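Local coordinates for protein tyrosyl-tRNA synthetase (Archaeoglobus fulgidus, PDB 2CYB) that probably catalyses the two-step attachment of tyrosine to tRNA(Tyr), first activating the amino acid with ATP to Tyr-AMP and then transferring it to the tRNA acceptor end, at residues A[139-144]-A[156-161]; A[34-39]-A[67-72]; A[264-269]-A[305-310]; A[49-54]-A[256-261]. All blocks are in the same frame, centred on the assembly; numbering follows the deposited sequence.

Contact 1: residues A[139-144]-A[156-161]. With TYR (tyrosine), chain C.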
loop_
_atom_site.group_PDB
_atom_site.type_symbol
_atom_site.label_atom_id
_atom_site.label_comp_id
_atom_site.label_asym_id
_atom_site.label_seq_id
_atom_site.Cartn_x
_atom_site.Cartn_y
_atom_site.Cartn_z
ATOM N N ARG A 139 -1.606 13.241 2.777
ATOM C CA ARG A 139 -1.504 14.662 2.464
ATOM C C ARG A 139 -0.800 14.929 1.133
ATOM O O ARG A 139 -1.148 15.874 0.423
ATOM C CB ARG A 139 -0.807 15.423 3.603
ATOM C CG ARG A 139 -1.670 15.527 4.857
ATOM C CD ARG A 139 -1.092 16.453 5.930
ATOM N NE ARG A 139 -0.271 15.752 6.917
ATOM C CZ ARG A 139 1.048 15.604 6.835
ATOM N NH1 ARG A 139 1.701 14.946 7.786
ATOM N NH2 ARG A 139 1.721 16.126 5.817
ATOM N N SER A 140 0.169 14.093 0.771
ATOM C CA SER A 140 0.874 14.297 -0.490
ATOM C C SER A 140 -0.061 14.074 -1.675
ATOM O O SER A 140 0.153 14.614 -2.764
ATOM C CB SER A 140 2.070 13.336 -0.597
ATOM O OG SER A 140 1.645 12.018 -0.925
ATOM N N MET A 141 -1.116 13.296 -1.456
ATOM C CA MET A 141 -2.055 12.966 -2.519
ATOM C C MET A 141 -3.294 13.853 -2.605
ATOM O O MET A 141 -4.155 13.622 -3.448
ATOM C CB MET A 141 -2.503 11.511 -2.371
ATOM C CG MET A 141 -1.398 10.492 -2.635
ATOM S SD MET A 141 -0.935 10.546 -4.348
ATOM C CE MET A 141 -2.360 9.847 -5.072
ATOM N N ASP A 142 -3.389 14.860 -1.742
ATOM C CA ASP A 142 -4.561 15.735 -1.751
ATOM C C ASP A 142 -4.929 16.315 -3.111
ATOM O O ASP A 142 -6.102 16.343 -3.477
ATOM C CB ASP A 142 -4.381 16.877 -0.750
ATOM C CG ASP A 142 -4.726 16.463 0.667
ATOM O OD1 ASP A 142 -5.899 16.102 0.909
ATOM O OD2 ASP A 142 -3.832 16.495 1.538
ATOM N N GLU A 143 -3.934 16.774 -3.858
ATOM C CA GLU A 143 -4.185 17.365 -5.167
ATOM C C GLU A 143 -3.932 16.396 -6.325
ATOM O O GLU A 143 -3.974 16.790 -7.487
ATOM C CB GLU A 143 -3.306 18.606 -5.327
ATOM C CG GLU A 143 -3.503 19.626 -4.205
ATOM C CD GLU A 143 -2.466 20.733 -4.212
ATOM O OE1 GLU A 143 -1.266 20.430 -4.039
ATOM O OE2 GLU A 143 -2.852 21.907 -4.388
ATOM N N VAL A 144 -3.693 15.126 -6.009
ATOM C CA VAL A 144 -3.401 14.130 -7.041
ATOM C C VAL A 144 -4.406 12.984 -7.125
ATOM O O VAL A 144 -4.763 12.533 -8.218
ATOM C CB VAL A 144 -1.991 13.530 -6.812
ATOM C CG1 VAL A 144 -1.668 12.495 -7.890
ATOM C CG2 VAL A 144 -0.959 14.643 -6.803
ATOM N N MET A 156 -2.675 5.422 -1.482
ATOM C CA MET A 156 -1.697 5.716 -0.437
ATOM C C MET A 156 -0.352 5.077 -0.787
ATOM O O MET A 156 0.688 5.468 -0.259
ATOM C CB MET A 156 -2.194 5.204 0.920
ATOM C CG MET A 156 -3.536 5.788 1.338
ATOM S SD MET A 156 -3.475 7.593 1.583
ATOM C CE MET A 156 -4.127 8.186 -0.002
ATOM N N ILE A 157 -0.384 4.080 -1.670
ATOM C CA ILE A 157 0.833 3.408 -2.129
ATOM C C ILE A 157 1.430 4.253 -3.267
ATOM O O ILE A 157 2.646 4.365 -3.404
ATOM C CB ILE A 157 0.512 2.001 -2.687
ATOM C CG1 ILE A 157 0.025 1.090 -1.559
ATOM C CG2 ILE A 157 1.742 1.410 -3.371
ATOM C CD1 ILE A 157 -0.549 -0.225 -2.061
ATOM N N TYR A 158 0.538 4.838 -4.066
ATOM C CA TYR A 158 0.859 5.692 -5.219
ATOM C C TYR A 158 2.034 6.683 -5.026
ATOM O O TYR A 158 2.986 6.678 -5.810
ATOM C CB TYR A 158 -0.436 6.427 -5.625
ATOM C CG TYR A 158 -0.399 7.313 -6.849
ATOM C CD1 TYR A 158 -1.222 7.047 -7.954
ATOM C CD2 TYR A 158 0.392 8.460 -6.879
ATOM C CE1 TYR A 158 -1.258 7.915 -9.050
ATOM C CE2 TYR A 158 0.365 9.325 -7.961
ATOM C CZ TYR A 158 -0.454 9.052 -9.039
ATOM O OH TYR A 158 -0.442 9.910 -10.113
ATOM N N PRO A 159 1.997 7.532 -3.977
ATOM C CA PRO A 159 3.103 8.482 -3.785
ATOM C C PRO A 159 4.453 7.835 -3.520
ATOM O O PRO A 159 5.481 8.330 -3.966
ATOM C CB PRO A 159 2.631 9.342 -2.607
ATOM C CG PRO A 159 1.796 8.365 -1.807
ATOM C CD PRO A 159 1.009 7.650 -2.890
ATOM N N LEU A 160 4.448 6.727 -2.794
ATOM C CA LEU A 160 5.687 6.025 -2.500
ATOM C C LEU A 160 6.331 5.542 -3.799
ATOM O O LEU A 160 7.545 5.651 -3.986
ATOM C CB LEU A 160 5.412 4.826 -1.593
ATOM C CG LEU A 160 4.561 5.099 -0.351
ATOM C CD1 LEU A 160 4.463 3.817 0.469
ATOM C CD2 LEU A 160 5.173 6.225 0.473
ATOM N N MET A 161 5.506 5.014 -4.694
ATOM C CA MET A 161 5.989 4.508 -5.963
ATOM C C MET A 161 6.488 5.624 -6.856
ATOM O O MET A 161 7.451 5.438 -7.584
ATOM C CB MET A 161 4.893 3.711 -6.668
ATOM C CG MET A 161 4.684 2.329 -6.064
ATOM S SD MET A 161 3.402 1.421 -6.940
ATOM C CE MET A 161 4.051 1.405 -8.627
HETATM N N TYR C . 1.518 11.961 -10.157
HETATM C CA TYR C . 1.621 12.405 -11.570
HETATM C C TYR C . 0.366 13.161 -12.001
HETATM O O TYR C . 0.318 13.589 -13.165
HETATM C CB TYR C . 1.855 11.187 -12.469
HETATM C CG TYR C . 3.157 10.496 -12.140
HETATM C CD1 TYR C . 3.195 9.145 -11.793
HETATM C CD2 TYR C . 4.362 11.210 -12.174
HETATM C CE1 TYR C . 4.415 8.515 -11.489
HETATM C CE2 TYR C . 5.568 10.601 -11.876
HETATM C CZ TYR C . 5.593 9.255 -11.536
HETATM O OH TYR C . 6.800 8.661 -11.265
HETATM O OXT TYR C . -0.544 13.329 -11.162
#

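Contact 2: residues A[34-39]-A[67-72]. With TYR (tyrosine), chain C.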
loop_
_atom_site.group_PDB
_atom_site.type_symbol
_atom_site.label_atom_id
_atom_site.label_comp_id
_atom_site.label_asym_id
_atom_site.label_seq_id
_atom_site.Cartn_x
_atom_site.Cartn_y
_atom_site.Cartn_z
ATOM N N ARG A 34 19.910 13.786 -16.067
ATOM C CA ARG A 34 18.708 13.108 -16.529
ATOM C C ARG A 34 17.469 13.682 -15.842
ATOM O O ARG A 34 17.444 13.858 -14.619
ATOM C CB ARG A 34 18.810 11.607 -16.240
ATOM C CG ARG A 34 17.663 10.781 -16.795
ATOM C CD ARG A 34 17.879 9.304 -16.513
ATOM N NE ARG A 34 19.060 8.788 -17.199
ATOM C CZ ARG A 34 19.474 7.525 -17.148
ATOM N NH1 ARG A 34 18.804 6.625 -16.434
ATOM N NH2 ARG A 34 20.560 7.160 -17.817
ATOM N N ALA A 35 16.455 13.989 -16.644
ATOM C CA ALA A 35 15.199 14.525 -16.135
ATOM C C ALA A 35 14.052 13.685 -16.680
ATOM O O ALA A 35 14.191 13.013 -17.704
ATOM C CB ALA A 35 15.029 15.976 -16.568
ATOM N N TYR A 36 12.919 13.712 -15.988
ATOM C CA TYR A 36 11.755 12.966 -16.442
ATOM C C TYR A 36 10.481 13.624 -15.954
ATOM O O TYR A 36 10.506 14.527 -15.124
ATOM C CB TYR A 36 11.767 11.513 -15.908
ATOM C CG TYR A 36 10.971 11.269 -14.617
ATOM C CD1 TYR A 36 9.996 10.264 -14.554
ATOM C CD2 TYR A 36 11.213 12.019 -13.463
ATOM C CE1 TYR A 36 9.287 10.010 -13.374
ATOM C CE2 TYR A 36 10.510 11.777 -12.277
ATOM C CZ TYR A 36 9.552 10.770 -12.241
ATOM O OH TYR A 36 8.881 10.517 -11.066
ATOM N N VAL A 37 9.377 13.142 -16.500
ATOM C CA VAL A 37 8.047 13.546 -16.090
ATOM C C VAL A 37 7.289 12.241 -16.218
ATOM O O VAL A 37 7.543 11.444 -17.132
ATOM C CB VAL A 37 7.372 14.591 -17.013
ATOM C CG1 VAL A 37 5.948 14.869 -16.487
ATOM C CG2 VAL A 37 8.165 15.894 -17.032
ATOM N N GLY A 38 6.382 12.003 -15.285
ATOM C CA GLY A 38 5.591 10.794 -15.348
ATOM C C GLY A 38 4.170 11.188 -15.656
ATOM O O GLY A 38 3.712 12.244 -15.221
ATOM N N TYR A 39 3.475 10.352 -16.421
ATOM C CA TYR A 39 2.086 10.622 -16.774
ATOM C C TYR A 39 1.196 9.397 -16.620
ATOM O O TYR A 39 1.544 8.314 -17.089
ATOM C CB TYR A 39 1.965 11.065 -18.235
ATOM C CG TYR A 39 2.746 12.297 -18.623
ATOM C CD1 TYR A 39 4.023 12.187 -19.185
ATOM C CD2 TYR A 39 2.194 13.572 -18.481
ATOM C CE1 TYR A 39 4.728 13.314 -19.602
ATOM C CE2 TYR A 39 2.897 14.711 -18.896
ATOM C CZ TYR A 39 4.162 14.569 -19.458
ATOM O OH TYR A 39 4.867 15.675 -19.880
ATOM N N ILE A 67 13.570 11.250 -19.983
ATOM C CA ILE A 67 12.795 10.033 -19.817
ATOM C C ILE A 67 11.331 10.419 -19.647
ATOM O O ILE A 67 11.008 11.338 -18.897
ATOM C CB ILE A 67 13.218 9.236 -18.567
ATOM C CG1 ILE A 67 14.657 8.745 -18.719
ATOM C CG2 ILE A 67 12.274 8.052 -18.364
ATOM C CD1 ILE A 67 15.132 7.912 -17.550
ATOM N N VAL A 68 10.451 9.735 -20.367
ATOM C CA VAL A 68 9.024 9.981 -20.236
ATOM C C VAL A 68 8.444 8.701 -19.666
ATOM O O VAL A 68 8.503 7.649 -20.299
ATOM C CB VAL A 68 8.341 10.260 -21.584
ATOM C CG1 VAL A 68 6.824 10.355 -21.390
ATOM C CG2 VAL A 68 8.871 11.555 -22.176
ATOM N N LEU A 69 7.899 8.788 -18.460
ATOM C CA LEU A 69 7.311 7.619 -17.824
ATOM C C LEU A 69 5.814 7.538 -18.065
ATOM O O LEU A 69 5.051 8.421 -17.651
ATOM C CB LEU A 69 7.577 7.632 -16.312
ATOM C CG LEU A 69 6.844 6.545 -15.506
ATOM C CD1 LEU A 69 7.350 5.163 -15.910
ATOM C CD2 LEU A 69 7.071 6.778 -14.022
ATOM N N LEU A 70 5.402 6.488 -18.763
ATOM C CA LEU A 70 3.994 6.239 -19.007
ATOM C C LEU A 70 3.672 5.387 -17.775
ATOM O O LEU A 70 3.907 4.182 -17.755
ATOM C CB LEU A 70 3.815 5.449 -20.306
ATOM C CG LEU A 70 4.287 6.213 -21.558
ATOM C CD1 LEU A 70 4.487 5.263 -22.723
ATOM C CD2 LEU A 70 3.269 7.276 -21.916
ATOM N N ALA A 71 3.164 6.039 -16.735
ATOM C CA ALA A 71 2.870 5.375 -15.469
ATOM C C ALA A 71 1.574 4.587 -15.461
ATOM O O ALA A 71 0.599 4.998 -14.835
ATOM C CB ALA A 71 2.859 6.426 -14.338
ATOM N N ASP A 72 1.562 3.431 -16.125
ATOM C CA ASP A 72 0.354 2.627 -16.201
ATOM C C ASP A 72 -0.127 2.067 -14.867
ATOM O O ASP A 72 -1.324 2.018 -14.621
ATOM C CB ASP A 72 0.520 1.480 -17.217
ATOM C CG ASP A 72 1.768 0.642 -16.977
ATOM O OD1 ASP A 72 1.863 -0.442 -17.591
ATOM O OD2 ASP A 72 2.659 1.058 -16.205
HETATM N N TYR C . 1.518 11.961 -10.157
HETATM C CA TYR C . 1.621 12.405 -11.570
HETATM C C TYR C . 0.366 13.161 -12.001
HETATM O O TYR C . 0.318 13.589 -13.165
HETATM C CB TYR C . 1.855 11.187 -12.469
HETATM C CG TYR C . 3.157 10.496 -12.140
HETATM C CD1 TYR C . 3.195 9.145 -11.793
HETATM C CD2 TYR C . 4.362 11.210 -12.174
HETATM C CE1 TYR C . 4.415 8.515 -11.489
HETATM C CE2 TYR C . 5.568 10.601 -11.876
HETATM C CZ TYR C . 5.593 9.255 -11.536
HETATM O OH TYR C . 6.800 8.661 -11.265
HETATM O OXT TYR C . -0.544 13.329 -11.162
#

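Contact 3: residues A[264-269]-A[305-310]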
loop_
_atom_site.group_PDB
_atom_site.type_symbol
_atom_site.label_atom_id
_atom_site.label_comp_id
_atom_site.label_asym_id
_atom_site.label_seq_id
_atom_site.Cartn_x
_atom_site.Cartn_y
_atom_site.Cartn_z
ATOM N N GLY A 264 8.670 31.474 -30.913
ATOM C CA GLY A 264 9.655 32.537 -30.789
ATOM C C GLY A 264 9.030 33.918 -30.748
ATOM O O GLY A 264 9.522 34.826 -30.074
ATOM N N LYS A 265 7.934 34.076 -31.476
ATOM C CA LYS A 265 7.222 35.341 -31.529
ATOM C C LYS A 265 5.806 35.047 -31.987
ATOM O O LYS A 265 5.536 33.979 -32.535
ATOM C CB LYS A 265 7.893 36.295 -32.523
ATOM C CG LYS A 265 7.922 35.783 -33.959
ATOM C CD LYS A 265 8.735 34.499 -34.083
ATOM C CE LYS A 265 8.753 33.967 -35.511
ATOM N NZ LYS A 265 9.433 34.890 -36.463
ATOM N N ILE A 266 4.900 35.985 -31.759
ATOM C CA ILE A 266 3.526 35.789 -32.192
ATOM C C ILE A 266 3.023 37.044 -32.895
ATOM O O ILE A 266 3.090 38.151 -32.354
ATOM C CB ILE A 266 2.608 35.439 -31.006
ATOM C CG1 ILE A 266 1.164 35.282 -31.494
ATOM C CG2 ILE A 266 2.719 36.506 -29.926
ATOM C CD1 ILE A 266 0.198 34.822 -30.413
ATOM N N VAL A 267 2.553 36.861 -34.122
ATOM C CA VAL A 267 2.025 37.960 -34.905
ATOM C C VAL A 267 0.527 38.051 -34.639
ATOM O O VAL A 267 -0.205 37.073 -34.792
ATOM C CB VAL A 267 2.256 37.726 -36.414
ATOM C CG1 VAL A 267 1.617 38.842 -37.224
ATOM C CG2 VAL A 267 3.744 37.652 -36.705
ATOM N N VAL A 268 0.079 39.224 -34.220
ATOM C CA VAL A 268 -1.329 39.443 -33.948
ATOM C C VAL A 268 -1.878 40.328 -35.060
ATOM O O VAL A 268 -1.696 41.547 -35.043
ATOM C CB VAL A 268 -1.522 40.140 -32.594
ATOM C CG1 VAL A 268 -2.994 40.384 -32.329
ATOM C CG2 VAL A 268 -0.918 39.285 -31.491
ATOM N N GLU A 269 -2.531 39.715 -36.039
ATOM C CA GLU A 269 -3.097 40.484 -37.142
ATOM C C GLU A 269 -4.286 41.268 -36.604
ATOM O O GLU A 269 -5.081 40.745 -35.812
ATOM C CB GLU A 269 -3.545 39.553 -38.272
ATOM C CG GLU A 269 -2.488 38.548 -38.696
ATOM C CD GLU A 269 -2.813 37.857 -40.011
ATOM O OE1 GLU A 269 -4.003 37.587 -40.274
ATOM O OE2 GLU A 269 -1.869 37.573 -40.779
ATOM N N ALA A 305 -5.694 31.383 -31.157
ATOM C CA ALA A 305 -6.384 30.264 -31.790
ATOM C C ALA A 305 -5.648 29.825 -33.051
ATOM O O ALA A 305 -5.515 28.628 -33.319
ATOM C CB ALA A 305 -7.833 30.651 -32.128
ATOM N N LYS A 306 -5.168 30.791 -33.831
ATOM C CA LYS A 306 -4.457 30.467 -35.063
ATOM C C LYS A 306 -3.144 29.731 -34.804
ATOM O O LYS A 306 -2.841 28.735 -35.464
ATOM C CB LYS A 306 -4.176 31.739 -35.870
ATOM C CG LYS A 306 -3.348 31.491 -37.118
ATOM C CD LYS A 306 -3.063 32.782 -37.873
ATOM C CE LYS A 306 -2.176 32.514 -39.079
ATOM N NZ LYS A 306 -1.828 33.763 -39.815
ATOM N N TYR A 307 -2.352 30.221 -33.856
ATOM C CA TYR A 307 -1.088 29.568 -33.557
ATOM C C TYR A 307 -1.299 28.200 -32.916
ATOM O O TYR A 307 -0.597 27.239 -33.237
ATOM C CB TYR A 307 -0.230 30.445 -32.648
ATOM C CG TYR A 307 0.534 31.507 -33.403
ATOM C CD1 TYR A 307 -0.079 32.698 -33.785
ATOM C CD2 TYR A 307 1.865 31.305 -33.763
ATOM C CE1 TYR A 307 0.618 33.669 -34.507
ATOM C CE2 TYR A 307 2.569 32.264 -34.484
ATOM C CZ TYR A 307 1.942 33.443 -34.850
ATOM O OH TYR A 307 2.642 34.401 -35.550
ATOM N N LEU A 308 -2.267 28.112 -32.010
ATOM C CA LEU A 308 -2.543 26.843 -31.353
ATOM C C LEU A 308 -2.979 25.837 -32.412
ATOM O O LEU A 308 -2.570 24.677 -32.379
ATOM C CB LEU A 308 -3.635 27.005 -30.292
ATOM C CG LEU A 308 -3.882 25.795 -29.385
ATOM C CD1 LEU A 308 -2.570 25.332 -28.746
ATOM C CD2 LEU A 308 -4.883 26.178 -28.307
ATOM N N ASN A 309 -3.799 26.279 -33.363
ATOM C CA ASN A 309 -4.247 25.379 -34.419
ATOM C C ASN A 309 -3.093 24.924 -35.300
ATOM O O ASN A 309 -3.099 23.801 -35.805
ATOM C CB ASN A 309 -5.344 26.025 -35.273
ATOM C CG ASN A 309 -6.723 25.815 -34.686
ATOM O OD1 ASN A 309 -7.002 24.762 -34.113
ATOM N ND2 ASN A 309 -7.597 26.806 -34.834
ATOM N N MET A 310 -2.099 25.786 -35.487
ATOM C CA MET A 310 -0.946 25.417 -36.296
ATOM C C MET A 310 -0.180 24.337 -35.543
ATOM O O MET A 310 0.290 23.358 -36.122
ATOM C CB MET A 310 -0.035 26.629 -36.532
ATOM C CG MET A 310 -0.629 27.681 -37.454
ATOM S SD MET A 310 0.583 28.931 -37.952
ATOM C CE MET A 310 0.526 30.002 -36.545
#

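Contact 4: residues A[49-54]-A[256-261]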
loop_
_atom_site.group_PDB
_atom_site.type_symbol
_atom_site.label_atom_id
_atom_site.label_comp_id
_atom_site.label_asym_id
_atom_site.label_seq_id
_atom_site.Cartn_x
_atom_site.Cartn_y
_atom_site.Cartn_z
ATOM N N HIS A 49 -0.805 18.775 -20.295
ATOM C CA HIS A 49 0.287 17.852 -20.595
ATOM C C HIS A 49 1.370 18.597 -21.352
ATOM O O HIS A 49 2.561 18.421 -21.091
ATOM C CB HIS A 49 -0.200 16.703 -21.477
ATOM C CG HIS A 49 -1.191 15.806 -20.813
ATOM N ND1 HIS A 49 -0.821 14.732 -20.030
ATOM C CD2 HIS A 49 -2.543 15.836 -20.794
ATOM C CE1 HIS A 49 -1.904 14.142 -19.559
ATOM N NE2 HIS A 49 -2.963 14.792 -20.008
ATOM N N MET A 50 0.944 19.421 -22.307
ATOM C CA MET A 50 1.872 20.191 -23.127
ATOM C C MET A 50 2.718 21.145 -22.287
ATOM O O MET A 50 3.788 21.573 -22.710
ATOM C CB MET A 50 1.101 20.948 -24.213
ATOM C CG MET A 50 0.420 20.018 -25.211
ATOM S SD MET A 50 -0.570 20.832 -26.480
ATOM C CE MET A 50 -2.213 20.428 -25.945
ATOM N N MET A 51 2.238 21.460 -21.091
ATOM C CA MET A 51 2.956 22.340 -20.174
ATOM C C MET A 51 4.277 21.674 -19.771
ATOM O O MET A 51 5.357 22.272 -19.883
ATOM C CB MET A 51 2.105 22.577 -18.926
ATOM C CG MET A 51 2.790 23.361 -17.823
ATOM S SD MET A 51 3.056 25.076 -18.282
ATOM C CE MET A 51 1.483 25.472 -18.866
ATOM N N THR A 52 4.184 20.431 -19.305
ATOM C CA THR A 52 5.360 19.687 -18.876
ATOM C C THR A 52 6.131 19.126 -20.059
ATOM O O THR A 52 7.342 18.923 -19.977
ATOM C CB THR A 52 4.986 18.544 -17.892
ATOM O OG1 THR A 52 3.940 17.736 -18.447
ATOM C CG2 THR A 52 4.533 19.123 -16.554
ATOM N N VAL A 53 5.439 18.878 -21.164
ATOM C CA VAL A 53 6.117 18.370 -22.349
ATOM C C VAL A 53 7.072 19.444 -22.862
ATOM O O VAL A 53 8.224 19.155 -23.204
ATOM C CB VAL A 53 5.113 18.000 -23.456
ATOM C CG1 VAL A 53 5.828 17.869 -24.792
ATOM C CG2 VAL A 53 4.424 16.683 -23.105
ATOM N N GLN A 54 6.597 20.685 -22.896
ATOM C CA GLN A 54 7.420 21.797 -23.365
ATOM C C GLN A 54 8.650 21.951 -22.481
ATOM O O GLN A 54 9.738 22.242 -22.974
ATOM C CB GLN A 54 6.611 23.105 -23.380
ATOM C CG GLN A 54 7.426 24.353 -23.763
ATOM C CD GLN A 54 7.971 24.302 -25.182
ATOM O OE1 GLN A 54 9.163 24.515 -25.408
ATOM N NE2 GLN A 54 7.098 24.031 -26.144
ATOM N N LYS A 256 1.971 32.542 -23.329
ATOM C CA LYS A 256 3.167 32.419 -22.508
ATOM C C LYS A 256 3.809 31.034 -22.463
ATOM O O LYS A 256 5.018 30.899 -22.663
ATOM C CB LYS A 256 2.862 32.869 -21.075
ATOM C CG LYS A 256 4.081 32.886 -20.149
ATOM C CD LYS A 256 3.688 33.258 -18.722
ATOM C CE LYS A 256 4.891 33.271 -17.787
ATOM N NZ LYS A 256 5.914 34.276 -18.206
ATOM N N TYR A 257 3.002 30.005 -22.222
ATOM C CA TYR A 257 3.521 28.646 -22.085
ATOM C C TYR A 257 3.644 27.782 -23.331
ATOM O O TYR A 257 4.507 26.902 -23.389
ATOM C CB TYR A 257 2.688 27.905 -21.035
ATOM C CG TYR A 257 2.735 28.569 -19.680
ATOM C CD1 TYR A 257 3.921 28.602 -18.942
ATOM C CD2 TYR A 257 1.620 29.221 -19.161
ATOM C CE1 TYR A 257 3.997 29.275 -17.728
ATOM C CE2 TYR A 257 1.681 29.894 -17.950
ATOM C CZ TYR A 257 2.876 29.921 -17.238
ATOM O OH TYR A 257 2.953 30.618 -16.062
ATOM N N HIS A 258 2.810 28.020 -24.335
ATOM C CA HIS A 258 2.876 27.186 -25.531
ATOM C C HIS A 258 3.346 27.858 -26.814
ATOM O O HIS A 258 4.223 27.345 -27.508
ATOM C CB HIS A 258 1.506 26.537 -25.790
ATOM C CG HIS A 258 0.951 25.806 -24.604
ATOM N ND1 HIS A 258 0.161 26.417 -23.654
ATOM C CD2 HIS A 258 1.116 24.527 -24.190
ATOM C CE1 HIS A 258 -0.136 25.547 -22.704
ATOM N NE2 HIS A 258 0.433 24.394 -23.004
ATOM N N ILE A 259 2.765 29.006 -27.136
ATOM C CA ILE A 259 3.107 29.677 -28.380
ATOM C C ILE A 259 4.486 30.323 -28.443
ATOM O O ILE A 259 5.283 29.986 -29.318
ATOM C CB ILE A 259 2.025 30.713 -28.736
ATOM C CG1 ILE A 259 0.651 30.023 -28.735
ATOM C CG2 ILE A 259 2.303 31.301 -30.119
ATOM C CD1 ILE A 259 -0.533 30.980 -28.768
ATOM N N LEU A 260 4.777 31.246 -27.533
ATOM C CA LEU A 260 6.080 31.905 -27.558
ATOM C C LEU A 260 7.257 30.931 -27.434
ATOM O O LEU A 260 8.242 31.054 -28.164
ATOM C CB LEU A 260 6.143 32.987 -26.478
ATOM C CG LEU A 260 5.347 34.236 -26.876
ATOM C CD1 LEU A 260 5.140 35.131 -25.673
ATOM C CD2 LEU A 260 6.085 34.974 -27.995
ATOM N N PRO A 261 7.176 29.951 -26.517
ATOM C CA PRO A 261 8.294 29.005 -26.390
ATOM C C PRO A 261 8.511 28.184 -27.655
ATOM O O PRO A 261 9.637 27.817 -27.982
ATOM C CB PRO A 261 7.874 28.137 -25.205
ATOM C CG PRO A 261 7.155 29.123 -24.327
ATOM C CD PRO A 261 6.284 29.863 -25.345
#

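Contact 1: residues A[139-144]-A[156-161]
Met156, on helix 154-168, turns its CB away from segment 139-144, yet its CE swings back to within 4.4 Å of Met141 CB. Tyr158 CG stands anti to the backbone N (chi1 -176°), and Met141, bent at both chi2 and chi3, crosses the Tyr158 side chain at about a right angle. Met141 CE lies over one face, 3.9 Å from the ring centroid and offset toward the rim, a CH-pi contact; Met141 SD approaches obliquely, 3.5 Å from Tyr158 CD2, as a Met-aromatic contact. Val144 CG1 packs 3.6 Å from Tyr158 OH. The amino group of the bound tyrosine, lying in the ring plane at its edge, donates to Tyr158 OH over 2.8 Å, and Glu40 is a second partner of that hydroxyl. Pro159 follows, its CD against Met141 CG at 3.7 Å and its CB beside the hydroxyl of Ser140, which is bonded to Ala137 O. Apolar contacts over one face of the phenol and obliquely beside it thus leave its oxygen to take the substrate's amino group and Glu40.

Contact 2: residues A[34-39]-A[67-72]
Tyr39 N donates to Leu69 O over 2.8 Å, and Tyr39 O in turn takes the N-H of Ala71. Leu69 N to Val37 O (3.0 Å) and Ile67 N to Ala35 O continue the pairing; Val37 N to Ile67 O is weak at 3.4 Å. This is the parallel pair of a beta-alpha-beta crossover in the Rossmann fold, strands 34-39 and 65-70 joined through helix 47-61. Tyr36, Gly38, Ile67 and Leu69 share the face that meets the substrate. There Tyr36 and Leu69 lie side by side, and Tyr36 OH is 2.8 Å from the phenol OH of bound tyrosine, a hydrogen bond. Gly38 O lies 3.3 Å from CD2 of that ligand. Leu69 CD2 comes within 3.3 Å of the substrate OH, and Ala71 CB touches its ring at CD1. On the other face Val68 CG1 meets the edge of the Tyr39 ring, whose OH bonds Thr52. At the start of strand 34-39, Arg34 CD packs against Ile67 CD1, while Arg34 NE is salt-bridged to Glu65.

Contact 3: residues A[264-269]-A[305-310]
Val267 and Tyr307 supply the hydrogen bond of this contact: the N-H of Val267 donates to Tyr307 OH over 2.8 Å, nearly straight at 169°. The phenol of helix 297-319 thereby grips the backbone of strand 266-268, and its oxygen also touches Val267 CB at 3.5 Å. Apolar groups pack on both faces of the same ring. Ile266 CG1, anti to the backbone N (chi1 178°), sits over one face, 3.9 Å from the centroid and offset toward the rim, in a CH-pi contact; Met310 CE of the ring's own helix covers the opposite face, again toward the rim. Phe263 adds an edge-to-face ring contact. Lys265 O, 3.9 Å from Tyr307 CE2, is buried here without a polar partner. The electrostatic term is slight: the extended chain of Lys306 crosses Glu269 at about a right angle, and its NZ remains 3.9 Å from Glu269 OE2, a long salt bridge between exposed side chains. Strand 266-268 pairs with strand 278-280 through Ile266 and Val268, while its residues Ile266 and Val268 also rest on Ala303 of helix 297-319. The arrangement is a small antiparallel two-stranded sheet laid against the long C-terminal helix, well away from the tyrosine pocket.

Contact 4: residues A[49-54]-A[256-261]
Met51 reaches Tyr257 through a chain whose CG is anti to the backbone N (chi1 174°) and which then bends at chi2 and chi3, turning the methyl toward helix 250-263. Tyr257 CG lies anti to its own carbonyl carbon (chi1 -60°), and there the two side chains meet: Met51 CE is 3.4 Å from Tyr257 CG and 3.5 Å from Tyr257 CB. The sulfur, 4.2 Å from the ring centroid, makes an oblique Met-aromatic contact near CD1. Helix 47-61, which begins within the HIGH motif of this class I synthetase and is the crossover helix of its Rossmann fold, here meets helix 250-263, far later in the chain; the two short segments approach to 9.7 Å between axes at 50°. His258 fits beside Met51: Met50 CB lies at the edge of the imidazole, 3.6 Å from His258 CD2, while His258 NE2 is hydrogen-bonded to Leu47 O, one turn earlier on the facing helix. That bond ties the imidazole to the HIGH region through one ring nitrogen. One turn beyond Met50, the side chain of Gln54 crosses Pro261 at about a right angle, its CD 3.8 Å from Pro261 CB. Gln54 CG is also 3.9 Å from Tyr257 O. On the flank of this interface, Met51 touches Leu207 and Thr204, and Tyr257 packs on Asn13 and Pro205.

Contacts 1, 2 and 4 are buried, whereas contact 3 lies at the surface. Contacts 1 and 2, whose centres are 16 Å apart, do not touch each other but hold the same bound tyrosine from two ends, contact 1 at its amino group and contact 2 at its phenol. Contact 2 is knit by backbone hydrogen bonds between strands; contacts 1 and 4 depend on methionine against aromatic rings. Helix 47-61 links contacts 2 and 4, packing on strand 34-39. Helix 250-263 then leads into strand 266-268, so contact 4 abuts contact 3 through Ile259 and Leu260, against Tyr307, Lys265 and Ile266. Only contact 3 has a salt bridge, a long one, between its two segments.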